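Local structure of aspartate aminotransferase, mitochondrial (4W5K) at residues A[356-366]-A[386-395]. The protein probably catalyses the pyridoxal phosphate-dependent transfer of an amino group from L-aspartate to 2-oxoglutarate, working as a homodimer. The protein carries 1 engineered substitution. Residues are numbered along the deposited sequence; the frame is centred on the assembly and turned at random.
Sequences QVELLRSEYHI and YVSQAIHNVT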
# COMPACT_ATOMS: atom_id res chain seq x y z
N GLN A 356 26.17 -25.25 13.76
CA GLN A 356 25.70 -26.21 12.77
C GLN A 356 25.11 -25.55 11.52
O GLN A 356 25.29 -26.03 10.39
CB GLN A 356 24.68 -27.15 13.41
CG GLN A 356 25.32 -28.00 14.50
CD GLN A 356 24.33 -28.79 15.33
OE1 GLN A 356 23.17 -28.40 15.50
NE2 GLN A 356 24.80 -29.90 15.89
N VAL A 357 24.42 -24.43 11.72
CA VAL A 357 23.90 -23.66 10.58
C VAL A 357 25.07 -23.13 9.75
O VAL A 357 25.06 -23.19 8.52
CB VAL A 357 22.99 -22.51 11.05
CG1 VAL A 357 22.71 -21.52 9.90
CG2 VAL A 357 21.68 -23.08 11.61
N GLU A 358 26.10 -22.64 10.44
CA GLU A 358 27.27 -22.09 9.76
C GLU A 358 28.03 -23.15 8.97
O GLU A 358 28.58 -22.87 7.91
CB GLU A 358 28.20 -21.41 10.77
CG GLU A 358 27.59 -20.17 11.42
CD GLU A 358 28.55 -19.47 12.36
OE1 GLU A 358 29.70 -19.94 12.49
OE2 GLU A 358 28.15 -18.46 12.97
N LEU A 359 28.06 -24.38 9.49
CA LEU A 359 28.69 -25.49 8.79
C LEU A 359 27.89 -25.93 7.57
O LEU A 359 28.46 -26.32 6.55
CB LEU A 359 28.86 -26.69 9.73
CG LEU A 359 30.16 -26.77 10.54
CD1 LEU A 359 30.15 -27.99 11.44
CD2 LEU A 359 31.35 -26.79 9.60
N LEU A 360 26.56 -25.91 7.67
CA LEU A 360 25.71 -26.31 6.55
C LEU A 360 25.94 -25.37 5.38
O LEU A 360 25.91 -25.79 4.22
CB LEU A 360 24.24 -26.31 6.96
CG LEU A 360 23.78 -27.47 7.85
CD1 LEU A 360 22.34 -27.28 8.27
CD2 LEU A 360 23.95 -28.78 7.11
N ARG A 361 26.18 -24.11 5.69
CA ARG A 361 26.46 -23.10 4.67
C ARG A 361 27.86 -23.29 4.08
O ARG A 361 28.01 -23.45 2.87
CB ARG A 361 26.30 -21.70 5.25
N SER A 362 28.88 -23.28 4.93
CA SER A 362 30.27 -23.39 4.48
C SER A 362 30.59 -24.73 3.80
O SER A 362 31.18 -24.75 2.72
CB SER A 362 31.22 -23.17 5.66
OG SER A 362 31.24 -24.30 6.51
N GLU A 363 30.18 -25.83 4.42
CA GLU A 363 30.51 -27.17 3.91
C GLU A 363 29.52 -27.71 2.87
O GLU A 363 29.90 -28.49 2.00
CB GLU A 363 30.63 -28.17 5.07
N TYR A 364 28.25 -27.32 2.95
CA TYR A 364 27.24 -27.94 2.08
C TYR A 364 26.47 -26.94 1.22
O TYR A 364 25.67 -27.34 0.37
CB TYR A 364 26.25 -28.76 2.92
CG TYR A 364 26.90 -29.97 3.55
CD1 TYR A 364 27.07 -31.14 2.82
CD2 TYR A 364 27.37 -29.94 4.86
CE1 TYR A 364 27.68 -32.26 3.39
CE2 TYR A 364 27.98 -31.05 5.43
CZ TYR A 364 28.14 -32.21 4.68
OH TYR A 364 28.74 -33.32 5.24
N HIS A 365 26.72 -25.65 1.45
CA HIS A 365 26.07 -24.58 0.69
C HIS A 365 24.55 -24.65 0.82
O HIS A 365 23.80 -24.34 -0.11
CB HIS A 365 26.51 -24.64 -0.77
CG HIS A 365 28.00 -24.59 -0.95
ND1 HIS A 365 28.68 -23.41 -1.17
CD2 HIS A 365 28.94 -25.56 -0.89
CE1 HIS A 365 29.97 -23.66 -1.26
NE2 HIS A 365 30.15 -24.96 -1.10
N ILE A 366 24.11 -25.07 2.01
CA ILE A 366 22.71 -25.01 2.40
C ILE A 366 22.51 -23.75 3.25
O ILE A 366 23.17 -23.57 4.27
CB ILE A 366 22.29 -26.27 3.17
CG1 ILE A 366 22.45 -27.51 2.27
CG2 ILE A 366 20.86 -26.15 3.70
CD1 ILE A 366 22.33 -28.83 3.04
N TYR A 386 19.78 -34.93 -0.06
CA TYR A 386 21.05 -34.23 0.13
C TYR A 386 21.05 -33.43 1.44
O TYR A 386 22.01 -33.45 2.21
CB TYR A 386 21.32 -33.30 -1.07
CG TYR A 386 22.52 -32.37 -0.90
CD1 TYR A 386 23.81 -32.84 -1.02
CD2 TYR A 386 22.34 -31.01 -0.64
CE1 TYR A 386 24.90 -32.00 -0.87
CE2 TYR A 386 23.42 -30.16 -0.49
CZ TYR A 386 24.70 -30.66 -0.61
OH TYR A 386 25.79 -29.82 -0.46
N VAL A 387 19.95 -32.73 1.68
CA VAL A 387 19.83 -31.90 2.87
C VAL A 387 19.81 -32.76 4.12
O VAL A 387 20.44 -32.42 5.12
CB VAL A 387 18.59 -31.02 2.81
CG1 VAL A 387 18.33 -30.37 4.17
CG2 VAL A 387 18.76 -29.96 1.73
N SER A 388 19.09 -33.88 4.07
CA SER A 388 19.06 -34.81 5.21
C SER A 388 20.46 -35.32 5.54
O SER A 388 20.83 -35.38 6.71
CB SER A 388 18.13 -36.00 4.94
OG SER A 388 16.82 -35.55 4.65
N GLN A 389 21.23 -35.69 4.52
CA GLN A 389 22.57 -36.23 4.75
C GLN A 389 23.43 -35.15 5.39
O GLN A 389 24.17 -35.41 6.33
CB GLN A 389 23.23 -36.72 3.46
CG GLN A 389 24.61 -37.36 3.67
CD GLN A 389 24.55 -38.67 4.45
OE1 GLN A 389 23.91 -39.63 4.02
NE2 GLN A 389 25.21 -38.71 5.61
N ALA A 390 23.30 -33.93 4.87
CA ALA A 390 24.05 -32.80 5.40
C ALA A 390 23.69 -32.52 6.87
O ALA A 390 24.57 -32.33 7.70
CB ALA A 390 23.81 -31.56 4.55
N ILE A 391 22.40 -32.49 7.19
CA ILE A 391 21.98 -32.24 8.56
C ILE A 391 22.44 -33.37 9.50
O ILE A 391 22.90 -33.11 10.62
CB ILE A 391 20.45 -32.06 8.65
CG1 ILE A 391 20.06 -30.73 7.97
CG2 ILE A 391 19.97 -32.13 10.10
CD1 ILE A 391 18.55 -30.47 7.85
N HIS A 392 22.36 -34.60 9.03
CA HIS A 392 22.92 -35.71 9.82
C HIS A 392 24.42 -35.53 10.04
O HIS A 392 24.91 -35.68 11.16
CB HIS A 392 22.65 -37.05 9.15
CG HIS A 392 23.38 -38.20 9.80
ND1 HIS A 392 23.21 -38.54 11.12
CD2 HIS A 392 24.29 -39.07 9.30
CE1 HIS A 392 23.97 -39.58 11.42
NE2 HIS A 392 24.64 -39.92 10.33
N ASN A 393 25.16 -35.19 8.99
CA ASN A 393 26.61 -35.03 9.11
C ASN A 393 27.03 -33.93 10.09
O ASN A 393 28.02 -34.09 10.79
CB ASN A 393 27.22 -34.75 7.73
CG ASN A 393 27.19 -35.97 6.83
OD1 ASN A 393 26.76 -37.05 7.25
ND2 ASN A 393 27.61 -35.80 5.60
N VAL A 394 26.29 -32.84 10.16
CA VAL A 394 26.69 -31.75 11.05
C VAL A 394 26.17 -31.92 12.46
O VAL A 394 26.58 -31.19 13.36
CB VAL A 394 26.23 -30.36 10.52
CG1 VAL A 394 26.86 -30.07 9.16
CG2 VAL A 394 24.72 -30.27 10.46
N THR A 395 25.26 -32.88 12.67
CA THR A 395 24.73 -33.11 14.01
C THR A 395 25.19 -34.42 14.66
O THR A 395 25.07 -34.56 15.87
CB THR A 395 23.17 -33.09 14.05
OG1 THR A 395 22.65 -34.04 13.11
CG2 THR A 395 22.65 -31.70 13.69
O HOH W 1 24.04 -32.43 17.46
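In the small domain of this fold-type I aminotransferase, Tyr364 of helix 354-364 enters a knobs-into-holes socket formed by Tyr386, Ala390, Asn393 and Val394 of helix 384-395. The axes of the short segments come within 9.7 Å, their N-to-C directions 127° apart. Ala390 CB lies over one face of the Tyr364 ring, 3.8 Å from its centroid, a CH-pi contact. Beyond the ring, Asn393 ND2 donates a nearly straight hydrogen bond (163°) to Tyr364 OH at 2.7 Å, with the hydroxyl in the amide plane; Gln389 NE2 bonds to Asn393 OD1, helping to fix how that amide is turned. Tyr386 swings its ring across, CG trans to the amide nitrogen (chi1 172°), and its OH donates to Tyr364 O at 2.6 Å. Deeper in, Ile366 CD1 presses on Ala390 CB at a tight 3.5 Å. Val394 is the reciprocal knob, among Gln356, Leu359, Leu360 and Tyr364, its CG2 3.7 Å from Leu360 CD2. At the outer end, one water accepts from Gln356 NE2 and donates to Thr395 O, while Gln356 OE1 accepts a hydrogen bond from Thr353 N. Helix 300-331 packs against Ile391; reciprocal knobs thus join the small domain's last two helices, away from the cofactor site.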